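Side-chain contacts in Cel44C (Paenibacillus polymyxa, PDB 2YIH), which cleaves xyloglucan and other beta-1,4-glucans as an endo-acting glycoside hydrolase of family 44, this chain being the family 44 catalytic part of a longer protein: residues G52-N57 against R134-V139; G301-K306 against K454-A459; H436-N441 against E446-V451. The protein carries 8 engineered substitutions. All coordinates share one frame; numbering follows the deposited sequence.

Contact 1: residues G52-N57 against R134-V139. With CA (calcium ion), chain C.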
ATOM      1  N   GLY A  52      -3.268 -16.362   9.809  1.00  7.65           N
ATOM      2  CA  GLY A  52      -3.918 -17.282  10.749  1.00  7.85           C
ATOM      3  C   GLY A  52      -4.976 -16.679  11.650  1.00  8.05           C
ATOM      4  O   GLY A  52      -5.334 -17.272  12.692  1.00  7.87           O
ATOM      5  N   TYR A  53      -5.528 -15.527  11.259  1.00  7.49           N
ATOM      6  CA  TYR A  53      -6.600 -14.915  12.034  1.00  7.71           C
ATOM      7  C   TYR A  53      -7.927 -15.702  11.885  1.00  8.09           C
ATOM      8  O   TYR A  53      -8.360 -16.010  10.771  1.00  8.89           O
ATOM      9  CB  TYR A  53      -6.803 -13.437  11.604  1.00  7.61           C
ATOM     10  CG  TYR A  53      -8.106 -12.809  12.131  1.00  7.66           C
ATOM     11  CD1 TYR A  53      -8.229 -12.401  13.483  1.00  7.56           C
ATOM     12  CD2 TYR A  53      -9.240 -12.716  11.302  1.00  7.61           C
ATOM     13  CE1 TYR A  53      -9.394 -11.836  13.957  1.00  7.36           C
ATOM     14  CE2 TYR A  53     -10.411 -12.153  11.768  1.00  7.37           C
ATOM     15  CZ  TYR A  53     -10.502 -11.728  13.093  1.00  7.38           C
ATOM     16  OH  TYR A  53     -11.711 -11.195  13.518  1.00  7.31           O
ATOM     17  N   ASN A  54      -8.502 -16.054  13.027  1.00  7.95           N
ATOM     18  CA  ASN A  54      -9.728 -16.839  13.124  1.00  8.53           C
ATOM     19  C   ASN A  54     -10.847 -15.865  13.489  1.00  8.51           C
ATOM     20  O   ASN A  54     -10.866 -15.324  14.585  1.00  8.71           O
ATOM     21  CB  ASN A  54      -9.530 -17.848  14.261  1.00  8.61           C
ATOM     22  CG  ASN A  54     -10.766 -18.699  14.516  1.00  8.96           C
ATOM     23  OD1 ASN A  54     -11.870 -18.348  14.084  1.00  8.77           O
ATOM     24  ND2 ASN A  54     -10.587 -19.835  15.216  1.00  8.90           N
ATOM     25  N   TRP A  55     -11.756 -15.595  12.559  1.00  8.90           N
ATOM     26  CA  TRP A  55     -12.799 -14.595  12.840  1.00  9.39           C
ATOM     27  C   TRP A  55     -13.736 -14.980  13.983  1.00  9.91           C
ATOM     28  O   TRP A  55     -14.372 -14.106  14.611  1.00 10.73           O
ATOM     29  CB  TRP A  55     -13.595 -14.297  11.570  1.00  9.38           C
ATOM     30  CG  TRP A  55     -14.673 -15.326  11.223  1.00  9.67           C
ATOM     31  CD1 TRP A  55     -14.488 -16.482  10.502  1.00  9.92           C
ATOM     32  CD2 TRP A  55     -16.102 -15.204  11.437  1.00  9.81           C
ATOM     33  NE1 TRP A  55     -15.708 -17.121  10.316  1.00  9.43           N
ATOM     34  CE2 TRP A  55     -16.707 -16.367  10.891  1.00  9.78           C
ATOM     35  CE3 TRP A  55     -16.922 -14.237  12.052  1.00  9.86           C
ATOM     36  CZ2 TRP A  55     -18.081 -16.589  10.940  1.00  9.89           C
ATOM     37  CZ3 TRP A  55     -18.310 -14.464  12.111  1.00  9.57           C
ATOM     38  CH2 TRP A  55     -18.872 -15.626  11.542  1.00  9.72           C
ATOM     39  N   GLU A  56     -13.908 -16.291  14.202  1.00  9.72           N
ATOM     40  CA  GLU A  56     -14.863 -16.750  15.206  1.00  9.75           C
ATOM     41  C   GLU A  56     -14.465 -16.340  16.603  1.00  9.78           C
ATOM     42  O   GLU A  56     -15.344 -16.006  17.422  1.00 10.34           O
ATOM     43  CB  GLU A  56     -15.085 -18.274  15.144  1.00  9.50           C
ATOM     44  CG  GLU A  56     -15.491 -18.780  13.746  1.00  9.95           C
ATOM     45  CD  GLU A  56     -15.721 -20.276  13.752  1.00  9.85           C
ATOM     46  OE1 GLU A  56     -15.202 -20.974  14.665  1.00 10.34           O
ATOM     47  OE2 GLU A  56     -16.433 -20.757  12.862  1.00 10.47           O
ATOM     48  N   ASN A  57     -13.166 -16.400  16.907  1.00  9.69           N
ATOM     49  CA  ASN A  57     -12.696 -16.077  18.261  1.00 10.16           C
ATOM     50  C   ASN A  57     -11.695 -14.925  18.313  1.00  9.71           C
ATOM     51  O   ASN A  57     -11.220 -14.589  19.380  1.00  9.61           O
ATOM     52  CB  ASN A  57     -12.130 -17.332  18.960  1.00 10.68           C
ATOM     53  CG  ASN A  57     -10.902 -17.922  18.258  1.00 11.24           C
ATOM     54  OD1 ASN A  57     -10.348 -17.344  17.346  1.00 10.75           O
ATOM     55  ND2 ASN A  57     -10.458 -19.087  18.723  1.00 12.36           N
ATOM     56  N   ARG A 134      -3.961 -27.053  18.057  1.00 10.02           N
ATOM     57  CA  ARG A 134      -3.748 -25.605  18.046  1.00 10.47           C
ATOM     58  C   ARG A 134      -4.395 -24.903  16.831  1.00  9.90           C
ATOM     59  O   ARG A 134      -4.391 -23.677  16.770  1.00  9.83           O
ATOM     60  CB  ARG A 134      -2.258 -25.291  18.044  1.00 10.65           C
ATOM     61  CG  ARG A 134      -1.464 -26.017  19.166  1.00 11.04           C
ATOM     62  CD  ARG A 134      -2.015 -25.685  20.590  1.00 11.39           C
ATOM     63  NE  ARG A 134      -2.067 -24.234  20.851  1.00 11.11           N
ATOM     64  CZ  ARG A 134      -1.008 -23.464  21.073  1.00 11.07           C
ATOM     65  NH1 ARG A 134       0.219 -23.984  21.149  1.00 11.60           N
ATOM     66  NH2 ARG A 134      -1.193 -22.166  21.246  1.00 11.53           N
ATOM     67  N   TRP A 135      -4.993 -25.677  15.924  1.00  9.61           N
ATOM     68  CA  TRP A 135      -5.395 -25.146  14.614  1.00  9.32           C
ATOM     69  C   TRP A 135      -6.761 -25.609  14.210  1.00  9.61           C
ATOM     70  O   TRP A 135      -7.130 -26.757  14.464  1.00  9.70           O
ATOM     71  CB  TRP A 135      -4.402 -25.531  13.502  1.00  8.84           C
ATOM     72  CG  TRP A 135      -2.987 -25.116  13.803  1.00  9.20           C
ATOM     73  CD1 TRP A 135      -1.964 -25.921  14.255  1.00  9.32           C
ATOM     74  CD2 TRP A 135      -2.449 -23.788  13.720  1.00  8.84           C
ATOM     75  NE1 TRP A 135      -0.811 -25.178  14.410  1.00  9.47           N
ATOM     76  CE2 TRP A 135      -1.091 -23.860  14.109  1.00  9.28           C
ATOM     77  CE3 TRP A 135      -2.981 -22.550  13.328  1.00  9.28           C
ATOM     78  CZ2 TRP A 135      -0.247 -22.739  14.086  1.00  9.37           C
ATOM     79  CZ3 TRP A 135      -2.168 -21.434  13.349  1.00  8.98           C
ATOM     80  CH2 TRP A 135      -0.817 -21.522  13.736  1.00  9.43           C
ATOM     81  N   ASN A 136      -7.520 -24.693  13.598  1.00  8.91           N
ATOM     82  CA  ASN A 136      -8.771 -25.061  12.928  1.00  9.17           C
ATOM     83  C   ASN A 136      -8.555 -24.964  11.432  1.00  9.47           C
ATOM     84  O   ASN A 136      -7.770 -24.130  10.970  1.00  9.01           O
ATOM     85  CB  ASN A 136      -9.901 -24.103  13.342  1.00  9.55           C
ATOM     86  CG  ASN A 136     -10.300 -24.267  14.788  1.00 10.02           C
ATOM     87  OD1 ASN A 136     -10.234 -25.369  15.325  1.00 11.69           O
ATOM     88  ND2 ASN A 136     -10.781 -23.181  15.420  1.00  9.67           N
ATOM     89  N   GLN A 137      -9.258 -25.810  10.681  1.00 10.31           N
ATOM     90  CA  GLN A 137      -9.110 -25.845   9.221  1.00 11.51           C
ATOM     91  C   GLN A 137      -9.969 -24.755   8.589  1.00 11.08           C
ATOM     92  O   GLN A 137     -11.129 -24.548   8.981  1.00 11.27           O
ATOM     93  CB  GLN A 137      -9.566 -27.200   8.678  1.00 13.84           C
ATOM     94  CG  GLN A 137      -8.750 -28.348   9.116  1.00 16.84           C
ATOM     95  CD  GLN A 137      -9.212 -29.652   8.454  1.00 18.78           C
ATOM     96  OE1 GLN A 137      -9.743 -29.650   7.321  1.00 20.04           O
ATOM     97  NE2 GLN A 137      -9.031 -30.760   9.159  0.50 19.29           N
ATOM     98  N   VAL A 138      -9.418 -24.099   7.577  1.00  9.75           N
ATOM     99  CA  VAL A 138     -10.191 -23.139   6.744  1.00  9.75           C
ATOM    100  C   VAL A 138     -10.967 -23.881   5.635  1.00 10.02           C
ATOM    101  O   VAL A 138     -10.412 -24.776   4.943  1.00 10.46           O
ATOM    102  CB  VAL A 138      -9.246 -22.097   6.111  1.00  9.33           C
ATOM    103  CG1 VAL A 138     -10.014 -21.174   5.103  1.00  9.39           C
ATOM    104  CG2 VAL A 138      -8.581 -21.222   7.198  1.00  9.52           C
ATOM    105  N   VAL A 139     -12.259 -23.567   5.506  1.00  9.49           N
ATOM    106  CA  VAL A 139     -13.068 -24.084   4.390  1.00  9.35           C
ATOM    107  C   VAL A 139     -13.671 -22.862   3.724  1.00  9.06           C
ATOM    108  O   VAL A 139     -14.245 -22.005   4.410  1.00  9.05           O
ATOM    109  CB  VAL A 139     -14.194 -25.018   4.950  1.00  9.19           C
ATOM    110  CG1 VAL A 139     -15.194 -25.426   3.872  1.00  9.61           C
ATOM    111  CG2 VAL A 139     -13.528 -26.283   5.628  1.00  9.90           C
TER
HETATM  112 CA    CA C1520     -16.077 -23.041  13.808  1.00 10.35          CA
HETATM  113  O   HOH W   1     -17.904 -23.530  12.234  1.00  8.80           O
HETATM  114  O   HOH W   2     -14.446 -23.634  15.449  1.00 10.89           O
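Asn54 and Asn136 meet amide to amide. The two side chains run across each other at a slant, and their amide planes are turned 78° apart, so the groups do not stack. The nearest modelled atoms are Asn54 ND2 and Asn136 ND2, at 3.4 Å. Asn54 carries its CG anti to the backbone N (chi1 177°), which sends the amide toward strand 135-139. Its two ends then do different work. ND2 donates to the backbone O of Ala117 on the adjacent strand 115-117. Asn54 OD1 turns back on its own loop and accepts from Glu56 N at 2.9 Å, with the donor tilted out of the carbonyl plane and the bond bent to 136°. This is an Asx turn. It ties the rotation of the Asn54 amide to the backbone of a metal ligand. At the other end of the contact, the Trp135 ring swings back toward Gly52, although its CB points away. Glu56 itself reaches the calcium ion with an extended chain beyond CG. Its carboxylate grips the metal with both oxygens, Glu56 OE1 at 2.4 Å and Glu56 OE2 at 2.5 Å from the calcium ion. Two waters also bind, and the backbone O of Asp151 and Tyr156 and Asp154 OD1 complete the shell. The loop, held against a small three-stranded sheet, thus contributes the bidentate glutamate of a calcium site with seven ligand atoms.

Contact 2: residues G301-K306 against K454-A459. With EDO (1,2-ethanediol), chain J.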
ATOM      1  N   GLY A 301      20.470   5.464   9.116  1.00 13.42           N
ATOM      2  CA  GLY A 301      21.756   5.391   8.408  1.00 13.43           C
ATOM      3  C   GLY A 301      22.526   6.703   8.450  1.00 14.66           C
ATOM      4  O   GLY A 301      22.204   7.605   9.228  1.00 13.95           O
ATOM      5  N   ASN A 302      23.550   6.808   7.617  1.00 14.09           N
ATOM      6  CA  ASN A 302      24.424   7.980   7.603  1.00 15.97           C
ATOM      7  C   ASN A 302      24.012   8.893   6.448  1.00 15.96           C
ATOM      8  O   ASN A 302      22.927   8.736   5.887  1.00 15.69           O
ATOM      9  CB  ASN A 302      25.882   7.524   7.450  1.00 16.58           C
ATOM     10  CG  ASN A 302      26.060   6.533   6.296  1.00 18.30           C
ATOM     11  OD1 ASN A 302      25.697   6.830   5.146  1.00 17.57           O
ATOM     12  ND2 ASN A 302      26.537   5.320   6.615  1.00 19.42           N
ATOM     13  N   ASP A 303      24.841   9.886   6.116  1.00 15.71           N
ATOM     14  CA  ASP A 303      24.487  10.818   5.048  1.00 16.66           C
ATOM     15  C   ASP A 303      24.237  10.120   3.721  1.00 16.25           C
ATOM     16  O   ASP A 303      23.342  10.494   2.981  1.00 15.93           O
ATOM     17  CB  ASP A 303      25.557  11.902   4.870  1.00 18.98           C
ATOM     18  CG  ASP A 303      25.492  12.975   5.947  1.00 20.61           C
ATOM     19  OD1 ASP A 303      24.586  12.956   6.803  1.00 21.17           O
ATOM     20  OD2 ASP A 303      26.377  13.851   5.932  1.00 24.11           O
ATOM     21  N   GLU A 304      25.013   9.090   3.421  1.00 15.21           N
ATOM     22  CA  GLU A 304      24.835   8.416   2.150  1.00 15.25           C
ATOM     23  C   GLU A 304      23.567   7.550   2.153  1.00 13.53           C
ATOM     24  O   GLU A 304      22.898   7.436   1.125  1.00 14.64           O
ATOM     25  CB  GLU A 304      26.078   7.599   1.801  1.00 16.04           C
ATOM     26  CG  GLU A 304      27.350   8.491   1.642  1.00 17.98           C
ATOM     27  CD  GLU A 304      27.187   9.583   0.573  0.70 21.37           C
ATOM     28  OE1 GLU A 304      26.774   9.256  -0.558  0.70 21.65           O
ATOM     29  OE2 GLU A 304      27.432  10.770   0.885  0.70 24.20           O
ATOM     30  N   THR A 305      23.210   7.018   3.315  1.00 12.53           N
ATOM     31  CA  THR A 305      21.950   6.255   3.456  1.00 11.50           C
ATOM     32  C   THR A 305      20.783   7.235   3.252  1.00 11.37           C
ATOM     33  O   THR A 305      19.802   6.906   2.583  1.00 11.20           O
ATOM     34  CB  THR A 305      21.783   5.600   4.855  1.00 11.87           C
ATOM     35  OG1 THR A 305      23.015   4.989   5.278  1.00 12.19           O
ATOM     36  CG2 THR A 305      20.666   4.526   4.825  1.00 12.11           C
ATOM     37  N   LYS A 306      20.886   8.422   3.836  1.00 11.11           N
ATOM     38  CA  LYS A 306      19.807   9.415   3.720  1.00 11.67           C
ATOM     39  C   LYS A 306      19.667   9.886   2.266  1.00 11.58           C
ATOM     40  O   LYS A 306      18.549  10.040   1.771  1.00 11.90           O
ATOM     41  CB  LYS A 306      20.047  10.604   4.664  1.00 12.09           C
ATOM     42  CG  LYS A 306      19.912  10.220   6.137  1.00 12.58           C
ATOM     43  CD  LYS A 306      20.617  11.244   7.031  1.00 13.36           C
ATOM     44  CE  LYS A 306      20.540  10.872   8.529  1.00 13.55           C
ATOM     45  NZ  LYS A 306      21.090  12.026   9.353  1.00 15.04           N
ATOM     46  N   LYS A 454      15.925  17.775  -2.262  1.00 12.16           N
ATOM     47  CA  LYS A 454      16.580  16.579  -1.718  0.50 12.24           C
ATOM     48  C   LYS A 454      18.056  16.831  -1.386  1.00 12.79           C
ATOM     49  O   LYS A 454      18.733  15.967  -0.806  1.00 12.50           O
ATOM     50  CB  LYS A 454      16.489  15.425  -2.726  0.50 12.02           C
ATOM     51  CG  LYS A 454      15.053  14.963  -3.029  0.50 11.75           C
ATOM     52  CD  LYS A 454      15.012  13.911  -4.126  0.50 11.68           C
ATOM     53  CE  LYS A 454      14.971  14.548  -5.503  0.50 11.64           C
ATOM     54  NZ  LYS A 454      15.079  13.520  -6.564  0.50 11.50           N
ATOM     55  N   SER A 455      18.578  17.993  -1.788  1.00 14.08           N
ATOM     56  CA  SER A 455      19.973  18.321  -1.440  1.00 13.82           C
ATOM     57  C   SER A 455      20.133  18.440   0.065  1.00 15.22           C
ATOM     58  O   SER A 455      19.302  19.048   0.749  1.00 12.50           O
ATOM     59  CB  SER A 455      20.439  19.633  -2.068  1.00 14.29           C
ATOM     60  OG  SER A 455      21.780  19.924  -1.613  1.00 14.92           O
ATOM     61  N   MET A 456      21.231  17.886   0.576  1.00 16.20           N
ATOM     62  CA  MET A 456      21.499  18.006   2.001  0.50 18.48           C
ATOM     63  C   MET A 456      22.150  19.339   2.337  1.00 19.65           C
ATOM     64  O   MET A 456      22.136  19.755   3.496  1.00 20.72           O
ATOM     65  CB  MET A 456      22.382  16.860   2.491  0.50 18.95           C
ATOM     66  CG  MET A 456      21.702  15.513   2.433  0.50 19.29           C
ATOM     67  SD  MET A 456      22.593  14.311   3.416  0.50 21.11           S
ATOM     68  CE  MET A 456      22.134  14.858   5.059  0.50 19.88           C
ATOM     69  N   ASP A 457      22.677  20.035   1.325  1.00 20.10           N
ATOM     70  CA  ASP A 457      23.616  21.165   1.500  0.50 21.81           C
ATOM     71  C   ASP A 457      23.161  22.484   0.855  1.00 22.12           C
ATOM     72  O   ASP A 457      23.555  23.579   1.284  1.00 23.79           O
ATOM     73  CB  ASP A 457      24.967  20.820   0.874  0.50 21.78           C
ATOM     74  CG  ASP A 457      25.563  19.548   1.423  0.50 22.72           C
ATOM     75  OD1 ASP A 457      25.634  19.419   2.654  0.50 24.17           O
ATOM     76  OD2 ASP A 457      26.002  18.696   0.616  0.50 24.00           O
ATOM     77  N   SER A 458      22.457  22.373  -0.268  1.00 21.09           N
ATOM     78  CA  SER A 458      22.286  23.553  -1.125  1.00 20.64           C
ATOM     79  C   SER A 458      20.828  23.911  -1.409  1.00 19.95           C
ATOM     80  O   SER A 458      20.106  23.103  -1.980  1.00 18.77           O
ATOM     81  CB  SER A 458      23.047  23.360  -2.445  1.00 23.33           C
ATOM     82  OG  SER A 458      24.401  22.958  -2.206  1.00 26.29           O
ATOM     83  N   ALA A 459      20.437  25.148  -1.091  1.00 17.79           N
ATOM     84  CA  ALA A 459      19.133  25.678  -1.496  1.00 17.94           C
ATOM     85  C   ALA A 459      19.124  25.805  -3.007  1.00 16.88           C
ATOM     86  O   ALA A 459      20.187  25.858  -3.634  1.00 17.48           O
ATOM     87  CB  ALA A 459      18.883  27.040  -0.867  1.00 17.79           C
TER
HETATM   88  C1  EDO J1527      19.669  15.353   7.701  1.00 34.27           C
HETATM   89  O1  EDO J1527      20.985  15.534   8.218  1.00 38.92           O
HETATM   90  C2  EDO J1527      18.776  14.983   8.869  1.00 34.25           C
HETATM   91  O2  EDO J1527      19.264  13.776   9.460  1.00 30.41           O
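Met456 of the loop 454-459 leans on Asp303 and Lys306 in the first turn of helix 303-311, a helix that opens with a capping box. The capping bonds come first. Asn302 is the N-cap, and its OD1 accepts from Thr305 N at 3.1 Å, with the donor above the carbonyl plane. It also takes a weak bond from Glu304 N. In return Asn302 N donates to Thr305 OG1 at 3.0 Å. On the loop side, Ser455 OG accepts from both Asp457 N and Ser458 N, an ST turn and ST motif that fix the bend around Met456.

The contact between the segments is by van der Waals touch. Met456 is deposited in two conformers, and the one described here bends at its end (chi3 74°); its distances hold for this conformer alone. Its SD and CE lie obliquely across the Asp303 side chain, with Met456 CE 3.6 Å from Asp303 OD1. The same methyl touches the aliphatic part of Lys306, with Met456 CE 4.4 Å from Lys306 CD.

Lys306 runs extended past the methionine and makes a long, weak ion pair with Asp366. With an alanine in place of Lys306, the methyl of Met456 would probably lose one of its neighbours on the helix, and Asp366 the weak partner for its charge. A 1,2-ethanediol molecule, probably from the crystallisation liquor, lies beside the pair and is hydrogen-bonded to Asp366 OD1. Lys306 NZ donates to ethanediol O2 at 2.5 Å, unusually short and of doubtful exact length.

Contact 3: residues H436-N441 against E446-V451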
ATOM      1  N   HIS A 436       5.329  17.748  -8.087  1.00  8.87           N
ATOM      2  CA  HIS A 436       4.065  17.144  -8.504  1.00  8.75           C
ATOM      3  C   HIS A 436       2.977  18.189  -8.486  1.00  8.91           C
ATOM      4  O   HIS A 436       2.883  18.970  -7.543  1.00  9.14           O
ATOM      5  CB  HIS A 436       3.726  16.045  -7.516  1.00  8.54           C
ATOM      6  CG  HIS A 436       4.792  14.995  -7.428  1.00  8.56           C
ATOM      7  ND1 HIS A 436       5.048  14.105  -8.449  1.00  8.25           N
ATOM      8  CD2 HIS A 436       5.680  14.714  -6.445  1.00  8.47           C
ATOM      9  CE1 HIS A 436       6.062  13.331  -8.104  1.00  8.95           C
ATOM     10  NE2 HIS A 436       6.462  13.679  -6.888  1.00  8.43           N
ATOM     11  N   ALA A 437       2.134  18.191  -9.520  1.00  8.79           N
ATOM     12  CA  ALA A 437       1.120  19.223  -9.651  1.00  8.95           C
ATOM     13  C   ALA A 437      -0.254  18.611  -9.793  1.00  9.21           C
ATOM     14  O   ALA A 437      -0.401  17.498 -10.283  1.00 10.39           O
ATOM     15  CB  ALA A 437       1.422  20.129 -10.896  1.00  8.84           C
ATOM     16  N   SER A 438      -1.271  19.360  -9.388  1.00 10.23           N
ATOM     17  CA  SER A 438      -2.643  18.850  -9.515  1.00 10.45           C
ATOM     18  C   SER A 438      -3.639  19.988  -9.510  1.00 11.22           C
ATOM     19  O   SER A 438      -3.344  21.069  -8.999  1.00 10.85           O
ATOM     20  CB  SER A 438      -2.976  17.890  -8.356  1.00 11.13           C
ATOM     21  OG  SER A 438      -2.854  18.551  -7.112  1.00 11.25           O
ATOM     22  N   VAL A 439      -4.818  19.717 -10.081  1.00 11.76           N
ATOM     23  CA  VAL A 439      -6.004  20.554  -9.917  1.00 12.20           C
ATOM     24  C   VAL A 439      -7.184  19.657  -9.498  1.00 13.18           C
ATOM     25  O   VAL A 439      -7.053  18.435  -9.494  1.00 12.95           O
ATOM     26  CB  VAL A 439      -6.357  21.272 -11.232  1.00 12.22           C
ATOM     27  CG1 VAL A 439      -5.210  22.212 -11.636  1.00 12.44           C
ATOM     28  CG2 VAL A 439      -6.688  20.255 -12.350  1.00 11.75           C
ATOM     29  N   THR A 440      -8.354  20.236  -9.248  1.00 15.05           N
ATOM     30  CA  THR A 440      -9.553  19.420  -8.991  1.00 15.67           C
ATOM     31  C   THR A 440     -10.640  19.790  -9.995  1.00 17.15           C
ATOM     32  O   THR A 440     -10.848  20.974 -10.252  1.00 15.80           O
ATOM     33  CB  THR A 440     -10.054  19.559  -7.518  1.00 17.42           C
ATOM     34  OG1 THR A 440      -9.164  18.847  -6.647  1.00 16.96           O
ATOM     35  CG2 THR A 440     -11.475  18.963  -7.341  1.00 16.67           C
ATOM     36  N   ASN A 441     -11.289  18.785 -10.594  1.00 17.88           N
ATOM     37  CA  ASN A 441     -12.421  19.023 -11.521  1.00 19.47           C
ATOM     38  C   ASN A 441     -12.015  20.039 -12.594  1.00 20.48           C
ATOM     39  O   ASN A 441     -12.782  20.946 -12.927  1.00 21.84           O
ATOM     40  CB  ASN A 441     -13.662  19.536 -10.762  1.00 21.59           C
ATOM     41  CG  ASN A 441     -14.946  19.481 -11.620  1.00 23.42           C
ATOM     42  OD1 ASN A 441     -15.045  18.673 -12.552  1.00 24.23           O
ATOM     43  ND2 ASN A 441     -15.948  20.288 -11.266  1.00 24.28           N
ATOM     44  N   GLU A 446      -7.775  27.105  -8.863  1.00 20.09           N
ATOM     45  CA  GLU A 446      -6.803  26.745  -7.828  1.00 18.72           C
ATOM     46  C   GLU A 446      -5.813  25.728  -8.390  1.00 16.00           C
ATOM     47  O   GLU A 446      -6.226  24.809  -9.087  1.00 15.49           O
ATOM     48  CB  GLU A 446      -7.575  26.164  -6.654  1.00 22.03           C
ATOM     49  CG  GLU A 446      -6.780  25.795  -5.472  1.00 24.56           C
ATOM     50  CD  GLU A 446      -7.679  25.409  -4.296  1.00 28.65           C
ATOM     51  OE1 GLU A 446      -8.232  26.329  -3.637  1.00 29.90           O
ATOM     52  OE2 GLU A 446      -7.849  24.186  -4.053  1.00 30.02           O
ATOM     53  N   LEU A 447      -4.517  25.897  -8.114  1.00 13.87           N
ATOM     54  CA  LEU A 447      -3.496  24.959  -8.600  1.00 12.94           C
ATOM     55  C   LEU A 447      -2.599  24.531  -7.433  1.00 13.17           C
ATOM     56  O   LEU A 447      -2.133  25.369  -6.676  1.00 13.57           O
ATOM     57  CB  LEU A 447      -2.648  25.577  -9.744  1.00 13.44           C
ATOM     58  CG  LEU A 447      -1.333  24.917 -10.180  1.00 12.96           C
ATOM     59  CD1 LEU A 447      -1.636  23.542 -10.828  1.00 13.08           C
ATOM     60  CD2 LEU A 447      -0.594  25.786 -11.199  1.00 13.48           C
ATOM     61  N   HIS A 448      -2.344  23.226  -7.315  1.00 12.13           N
ATOM     62  CA  HIS A 448      -1.605  22.676  -6.171  1.00 11.66           C
ATOM     63  C   HIS A 448      -0.255  22.193  -6.673  1.00 12.13           C
ATOM     64  O   HIS A 448      -0.187  21.411  -7.641  1.00 12.12           O
ATOM     65  CB  HIS A 448      -2.387  21.501  -5.587  1.00 11.31           C
ATOM     66  CG  HIS A 448      -3.556  21.917  -4.752  1.00 11.67           C
ATOM     67  ND1 HIS A 448      -4.814  22.145  -5.275  1.00 12.67           N
ATOM     68  CD2 HIS A 448      -3.651  22.132  -3.421  1.00 10.48           C
ATOM     69  CE1 HIS A 448      -5.618  22.538  -4.305  1.00 11.50           C
ATOM     70  NE2 HIS A 448      -4.935  22.545  -3.172  1.00 12.75           N
ATOM     71  N   LEU A 449       0.821  22.592  -5.988  1.00 11.55           N
ATOM     72  CA  LEU A 449       2.161  22.140  -6.357  1.00 12.15           C
ATOM     73  C   LEU A 449       2.843  21.620  -5.115  1.00 12.20           C
ATOM     74  O   LEU A 449       2.893  22.327  -4.105  1.00 14.15           O
ATOM     75  CB  LEU A 449       3.018  23.288  -6.894  1.00 13.34           C
ATOM     76  CG  LEU A 449       2.426  24.153  -7.992  1.00 13.64           C
ATOM     77  CD1 LEU A 449       3.469  25.238  -8.335  1.00 15.20           C
ATOM     78  CD2 LEU A 449       2.048  23.338  -9.242  1.00 14.37           C
ATOM     79  N   VAL A 450       3.339  20.391  -5.165  1.00 10.91           N
ATOM     80  CA  VAL A 450       4.203  19.887  -4.067  1.00 10.47           C
ATOM     81  C   VAL A 450       5.616  19.818  -4.626  1.00 10.62           C
ATOM     82  O   VAL A 450       5.855  19.217  -5.685  1.00 10.57           O
ATOM     83  CB  VAL A 450       3.708  18.503  -3.527  1.00 10.48           C
ATOM     84  CG1 VAL A 450       4.798  17.857  -2.603  1.00 10.46           C
ATOM     85  CG2 VAL A 450       2.431  18.671  -2.747  1.00 10.65           C
ATOM     86  N   VAL A 451       6.529  20.551  -3.996  1.00 10.10           N
ATOM     87  CA  VAL A 451       7.910  20.628  -4.463  1.00 10.69           C
ATOM     88  C   VAL A 451       8.882  20.318  -3.313  1.00 10.80           C
ATOM     89  O   VAL A 451       8.613  20.621  -2.131  1.00 10.60           O
ATOM     90  CB  VAL A 451       8.209  22.010  -5.116  1.00 11.48           C
ATOM     91  CG1 VAL A 451       8.038  23.171  -4.110  1.00 11.99           C
ATOM     92  CG2 VAL A 451       9.606  22.014  -5.769  1.00 11.35           C
TER
HETATM   93  O   HOH W   3      -7.788  22.659  -7.808  1.00 19.30           O
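The carbonyl oxygen of His436 is held by two groups of strand 446-451. Val450 N donates to His436 O at 2.8 Å, nearly straight at 170°, and Leu449 CA adds a CA-H...O contact to the same oxygen. His448 O is gripped in the same way, by Ser438 N and by a CA-H...O contact from Ala437 CA at 3.2 Å. His436 N and His448 N complete two hydrogen-bonded pairs, His436 with Val450 and Ser438 with His448. Between them Ala437 and Leu449 form a non-hydrogen-bonded pair. This is an antiparallel beta hairpin. Beyond the last pair, water 3 bridges Thr440, just past the strand end, to Glu446, accepting from Thr440 N and donating to Glu446 O, each at 2.9 Å.

Side chains pack on both faces. On one, Leu449 CD2 rests on Ala437 CB at 3.7 Å. Near the turn, Leu447 and Val439 meet branch to branch, with Leu447 CD1 3.9 Å from Val439 CG1. Leu447 has its CG anti to the backbone N (chi1 166°), which brings CD1 back over Ser438 O. On the other face, Ser438 OG lies 3.4 Å from His448 CB, while the hydroxyl is hydrogen-bonded to Gly419 N. The His436 ring bonds to Asp375 and Lys382 of helix 367-382.

The hairpin is central in a large mixed sheet. Strand 421-427 flanks 433-439, and strand 509-516 flanks 446-453. Val14 of strand 9-22 touches both Ala437 and Leu449, and helix 367-382 packs at the His436 face.

Contact 1 comes first along the chain and closes before the other two begin. It lies at the calcium site on the far side of the (beta/alpha)8 barrel, its centre about 48 Å from that of contact 2 and about 47 Å from that of contact 3. The centres of contacts 2 and 3 are about 27 Å apart. Both segments of contact 3 fall between 301-306 and 454-459 in sequence, and 454-459 follows 446-451 after two residues. Contact 3 is a hairpin in the middle of the large sheet of the beta domain. Contact 2 joins a loop of that domain to helix 303-311. Both touch helix 367-382, consistent with their lying where the beta domain meets the barrel domain.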